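Local coordinates for endo-pectate lyase (PDB 3B4N), which is a calcium-dependent endo-pectate lyase of polysaccharide lyase family 3 that cleaves galacturonan by elimination and is probably also active on highly methylated pectins, at residues Gly262-Thr267 against Gly282-Tyr287; Ala291-Leu296 against Pro306-Glu311. All coordinates share one frame; numbering follows the deposited sequence.

Contact 1. Residues Gly262-Thr267 against Gly282-Tyr287; sequences GPRFLT and GVNRNY
This is a loop-to-turn contact where two strands of the right-handed parallel beta-helix run into or out of their turns: Gly262 and Pro263, leading into strand 264-268, lie against Tyr287 in the short 3-10 turn after strand 276-284. No hydrogen bond crosses it. The backbone carbonyl of Tyr287 instead takes two CA-H...O contacts from consecutive residues joined by a cis peptide, with Tyr287 O 3.3 Å from Pro263 CA and 3.6 Å from Gly262 CA. Pro263 CB touches the same oxygen. The base of the tyrosine completes this patch: Tyr287 CB is 3.7 Å from Gly262 N, and with CG anti to the carbonyl carbon (chi1 -71°) the root of the ring also lies near that nitrogen. Within the turn, Tyr287 N donates to Asn284 O at 3.1 Å, while Asn286 ND2 sits above one ring face, offset toward the rim.

A second meeting point is polar but unbonded. Asn284 ND2 approaches the edge of the Arg264 guanidinium, in its plane, 3.8 Å from NH1, the amide and guanidinium planes being 69° apart. Both nitrogens are donors: Asn284 ND2 bonds Cys254 O, while Arg264 NH1 bonds Ser253 OG and reaches Cys254 O only weakly. With NH2 to Asn229 O and NE to Ser230 O, the Ser253 bond fixes the guanidinium's rotation. Asp289 links the two backbones, OD1 to Arg264 N and OD2 to Asn284 N. Arg264 pairs through its backbone with Val290, and Leu266 and Val283 both pack on Trp251 of strand 246-253.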
# COMPACT_ATOMS: atom_id res chain seq x y z
N GLY A 262 -8.03 20.84 8.21
CA GLY A 262 -6.99 20.52 7.24
C GLY A 262 -5.86 21.52 7.29
O GLY A 262 -5.71 22.25 8.28
N PRO A 263 -5.04 21.59 6.23
CA PRO A 263 -5.15 20.78 5.02
C PRO A 263 -4.49 19.42 5.16
O PRO A 263 -3.57 19.25 5.95
CB PRO A 263 -4.45 21.63 3.98
CG PRO A 263 -3.32 22.24 4.78
CD PRO A 263 -4.00 22.63 6.08
N ARG A 264 -4.98 18.45 4.39
CA ARG A 264 -4.39 17.12 4.36
C ARG A 264 -3.98 16.88 2.91
O ARG A 264 -4.72 17.21 1.99
CB ARG A 264 -5.38 16.06 4.83
CG ARG A 264 -5.83 16.28 6.25
CD ARG A 264 -6.59 15.10 6.78
NE ARG A 264 -7.01 15.29 8.16
CZ ARG A 264 -8.27 15.46 8.55
NH1 ARG A 264 -9.25 15.49 7.66
NH2 ARG A 264 -8.55 15.57 9.84
N PHE A 265 -2.80 16.31 2.72
CA PHE A 265 -2.30 16.10 1.38
C PHE A 265 -2.02 14.66 1.03
O PHE A 265 -1.62 13.87 1.88
CB PHE A 265 -1.01 16.89 1.17
CG PHE A 265 -1.14 18.35 1.46
CD1 PHE A 265 -0.64 18.88 2.64
CD2 PHE A 265 -1.76 19.19 0.55
CE1 PHE A 265 -0.75 20.24 2.91
CE2 PHE A 265 -1.87 20.55 0.81
CZ PHE A 265 -1.36 21.08 1.99
N LEU A 266 -2.26 14.33 -0.23
CA LEU A 266 -1.96 13.01 -0.74
C LEU A 266 -1.05 13.20 -1.95
O LEU A 266 -1.32 14.05 -2.81
CB LEU A 266 -3.23 12.27 -1.18
CG LEU A 266 -2.96 10.98 -1.97
CD1 LEU A 266 -2.36 9.93 -1.05
CD2 LEU A 266 -4.25 10.47 -2.60
N THR A 267 0.03 12.45 -2.00
CA THR A 267 0.96 12.49 -3.13
C THR A 267 1.12 11.06 -3.61
O THR A 267 1.74 10.25 -2.93
CB THR A 267 2.35 13.01 -2.73
OG1 THR A 267 2.23 14.33 -2.20
CG2 THR A 267 3.28 13.04 -3.95
N GLY A 282 -10.40 10.95 -1.70
CA GLY A 282 -11.46 11.84 -1.27
C GLY A 282 -10.86 13.00 -0.49
O GLY A 282 -10.31 12.80 0.60
N VAL A 283 -10.97 14.20 -1.04
CA VAL A 283 -10.44 15.40 -0.41
C VAL A 283 -11.55 16.29 0.12
O VAL A 283 -12.63 16.37 -0.47
CB VAL A 283 -9.59 16.26 -1.41
CG1 VAL A 283 -8.34 15.49 -1.83
CG2 VAL A 283 -10.41 16.63 -2.64
N ASN A 284 -11.30 16.94 1.25
CA ASN A 284 -12.27 17.89 1.80
C ASN A 284 -11.79 19.22 1.24
O ASN A 284 -10.85 19.83 1.76
CB ASN A 284 -12.20 17.93 3.33
CG ASN A 284 -12.56 16.62 3.96
OD1 ASN A 284 -13.51 15.95 3.53
ND2 ASN A 284 -11.83 16.24 5.00
N ARG A 285 -12.42 19.68 0.16
CA ARG A 285 -11.95 20.92 -0.44
C ARG A 285 -12.10 22.15 0.44
O ARG A 285 -11.33 23.09 0.32
CB ARG A 285 -12.59 21.15 -1.80
CG ARG A 285 -14.03 21.57 -1.78
CD ARG A 285 -14.53 21.68 -3.21
NE ARG A 285 -15.84 22.29 -3.28
CZ ARG A 285 -16.69 22.12 -4.29
NH1 ARG A 285 -16.36 21.35 -5.32
NH2 ARG A 285 -17.87 22.73 -4.27
N ASN A 286 -13.09 22.14 1.34
CA ASN A 286 -13.28 23.29 2.22
C ASN A 286 -12.17 23.42 3.27
O ASN A 286 -12.02 24.49 3.87
CB ASN A 286 -14.65 23.20 2.91
CG ASN A 286 -14.80 21.94 3.75
OD1 ASN A 286 -14.55 20.83 3.27
ND2 ASN A 286 -15.21 22.11 5.00
N TYR A 287 -11.40 22.36 3.47
CA TYR A 287 -10.31 22.39 4.43
C TYR A 287 -8.95 22.55 3.75
O TYR A 287 -7.91 22.47 4.40
CB TYR A 287 -10.32 21.13 5.29
CG TYR A 287 -11.46 21.04 6.29
CD1 TYR A 287 -11.97 19.80 6.68
CD2 TYR A 287 -12.00 22.19 6.88
CE1 TYR A 287 -12.97 19.69 7.63
CE2 TYR A 287 -13.02 22.09 7.83
CZ TYR A 287 -13.50 20.84 8.20
OH TYR A 287 -14.47 20.72 9.17

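Contact 2. Residues Ala291-Leu296 against Pro306-Glu311; sequences ATISGL and PPVCEE
No ring or other flat group has a face or edge in this contact; Ala291, Ile293 and Leu296 meet Val308 and Cys309 through methyl groups and one sulfur. All five are buried, and no hydrogen bond joins the two segments. Val308 is the shared partner of two of them, and a single methyl does the touching. Its CG1 stands anti to the backbone N (chi1 178°), which carries it across to Ile293 CD1 at 4.0 Å and Leu296 CD2 at 4.1 Å.

The two approaches differ. Leu296 and Val308 reach toward one another tip to tip, whereas the side chains of Ile293 and Val308 run past each other in opposite directions. In the isoleucine CG1 lies beside the backbone N, and the extended chi2 (171°) carries CD1 out to the valine methyl.

Further along, Ala291 CB rests 4.0 Å from Cys309 SG, where the two backbones come nearest with a CA of Ala291 to CA of Cys309 separation of 7.4 Å. That sulfur is already committed, being half of the disulfide to Cys334, so the alanine methyl packs against a covalent bridge.

The arrangement is the interior packing of a parallel beta-helix coil, in which side chains from strands on different walls meet within the coil. Strand 290-298 supplies one side; the other comes from Val308, just before strand 309-313, and Cys309, its first residue. Strand 334-336 flanks them, Ile293 and Cys309 both touching its Val336, while Leu296 and Val308 both touch Val341 of strand 341-343.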
# COMPACT_ATOMS: atom_id res chain seq x y z
N ALA A 291 -4.95 16.50 -3.40
CA ALA A 291 -4.47 15.19 -3.81
C ALA A 291 -3.71 15.39 -5.12
O ALA A 291 -4.27 15.89 -6.08
CB ALA A 291 -5.62 14.23 -4.03
N THR A 292 -2.44 15.01 -5.13
CA THR A 292 -1.60 15.13 -6.32
C THR A 292 -1.32 13.70 -6.76
O THR A 292 -0.61 12.97 -6.07
CB THR A 292 -0.31 15.89 -5.97
OG1 THR A 292 -0.67 17.21 -5.51
CG2 THR A 292 0.61 16.01 -7.17
N ILE A 293 -1.88 13.32 -7.90
CA ILE A 293 -1.80 11.94 -8.40
C ILE A 293 -1.30 11.74 -9.83
O ILE A 293 -1.74 12.42 -10.75
CB ILE A 293 -3.22 11.30 -8.35
CG1 ILE A 293 -3.76 11.34 -6.93
CG2 ILE A 293 -3.20 9.88 -8.88
CD1 ILE A 293 -5.22 10.94 -6.83
N SER A 294 -0.39 10.78 -9.99
CA SER A 294 0.15 10.39 -11.29
C SER A 294 0.77 9.00 -11.12
O SER A 294 0.97 8.54 -9.99
CB SER A 294 1.21 11.40 -11.78
OG SER A 294 2.33 11.47 -10.92
N GLY A 295 1.05 8.34 -12.23
CA GLY A 295 1.63 7.01 -12.17
C GLY A 295 0.66 5.97 -11.64
O GLY A 295 1.09 4.93 -11.12
N LEU A 296 -0.63 6.23 -11.77
CA LEU A 296 -1.66 5.32 -11.28
C LEU A 296 -2.18 4.42 -12.38
O LEU A 296 -2.63 4.89 -13.42
CB LEU A 296 -2.82 6.12 -10.68
CG LEU A 296 -4.02 5.33 -10.16
CD1 LEU A 296 -3.62 4.44 -8.99
CD2 LEU A 296 -5.08 6.32 -9.70
N PRO A 306 -12.99 3.49 -12.23
CA PRO A 306 -13.65 4.23 -11.15
C PRO A 306 -13.28 5.70 -11.13
O PRO A 306 -12.32 6.12 -11.78
CB PRO A 306 -13.12 3.53 -9.92
CG PRO A 306 -11.67 3.35 -10.29
CD PRO A 306 -11.73 2.89 -11.75
N PRO A 307 -14.06 6.52 -10.41
CA PRO A 307 -13.72 7.94 -10.33
C PRO A 307 -12.40 7.97 -9.55
O PRO A 307 -12.18 7.15 -8.65
CB PRO A 307 -14.90 8.54 -9.55
CG PRO A 307 -15.49 7.38 -8.82
CD PRO A 307 -15.35 6.23 -9.77
N VAL A 308 -11.51 8.89 -9.90
CA VAL A 308 -10.22 8.96 -9.22
C VAL A 308 -10.26 9.91 -8.03
O VAL A 308 -10.32 9.47 -6.89
CB VAL A 308 -9.12 9.32 -10.25
CG1 VAL A 308 -7.76 9.44 -9.57
CG2 VAL A 308 -9.07 8.22 -11.32
N CYS A 309 -10.25 11.21 -8.29
CA CYS A 309 -10.28 12.18 -7.19
C CYS A 309 -11.67 12.77 -7.04
O CYS A 309 -12.24 13.28 -8.01
CB CYS A 309 -9.27 13.30 -7.45
SG CYS A 309 -9.00 14.48 -6.09
N GLU A 310 -12.23 12.68 -5.84
CA GLU A 310 -13.55 13.24 -5.59
C GLU A 310 -13.45 14.30 -4.51
O GLU A 310 -12.71 14.13 -3.54
CB GLU A 310 -14.53 12.14 -5.16
CG GLU A 310 -14.77 11.09 -6.24
CD GLU A 310 -15.76 10.03 -5.82
OE1 GLU A 310 -15.64 9.51 -4.69
OE2 GLU A 310 -16.66 9.70 -6.62
N GLU A 311 -14.18 15.39 -4.71
CA GLU A 311 -14.20 16.49 -3.75
C GLU A 311 -15.41 16.37 -2.84
O GLU A 311 -16.50 16.01 -3.29
CB GLU A 311 -14.21 17.83 -4.48
CG GLU A 311 -12.86 18.13 -5.12
CD GLU A 311 -12.80 19.43 -5.90
OE1 GLU A 311 -11.69 19.78 -6.35
OE2 GLU A 311 -13.84 20.11 -6.06

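The two contacts come one after the other along the chain, with centres about 12 Å apart, and belong to adjacent parts of the beta-helix. Strands 264-268 and 290-298 pair in parallel, with a probable hydrogen bond from Thr292 N to Leu266 O at 2.7 Å. On the other wall, strands 276-284 and 309-313 are neighbours, and a salt bridge joins Arg285 NH1 to Glu311 OE2 at 2.9 Å. Val283 ties the interiors together, its CG1 lying 3.7 Å from Ala291 CB. Both contacts lie away from the known metal sites; the side chain of Arg264 in contact 1 remains about 13 Å from a bound zinc ion.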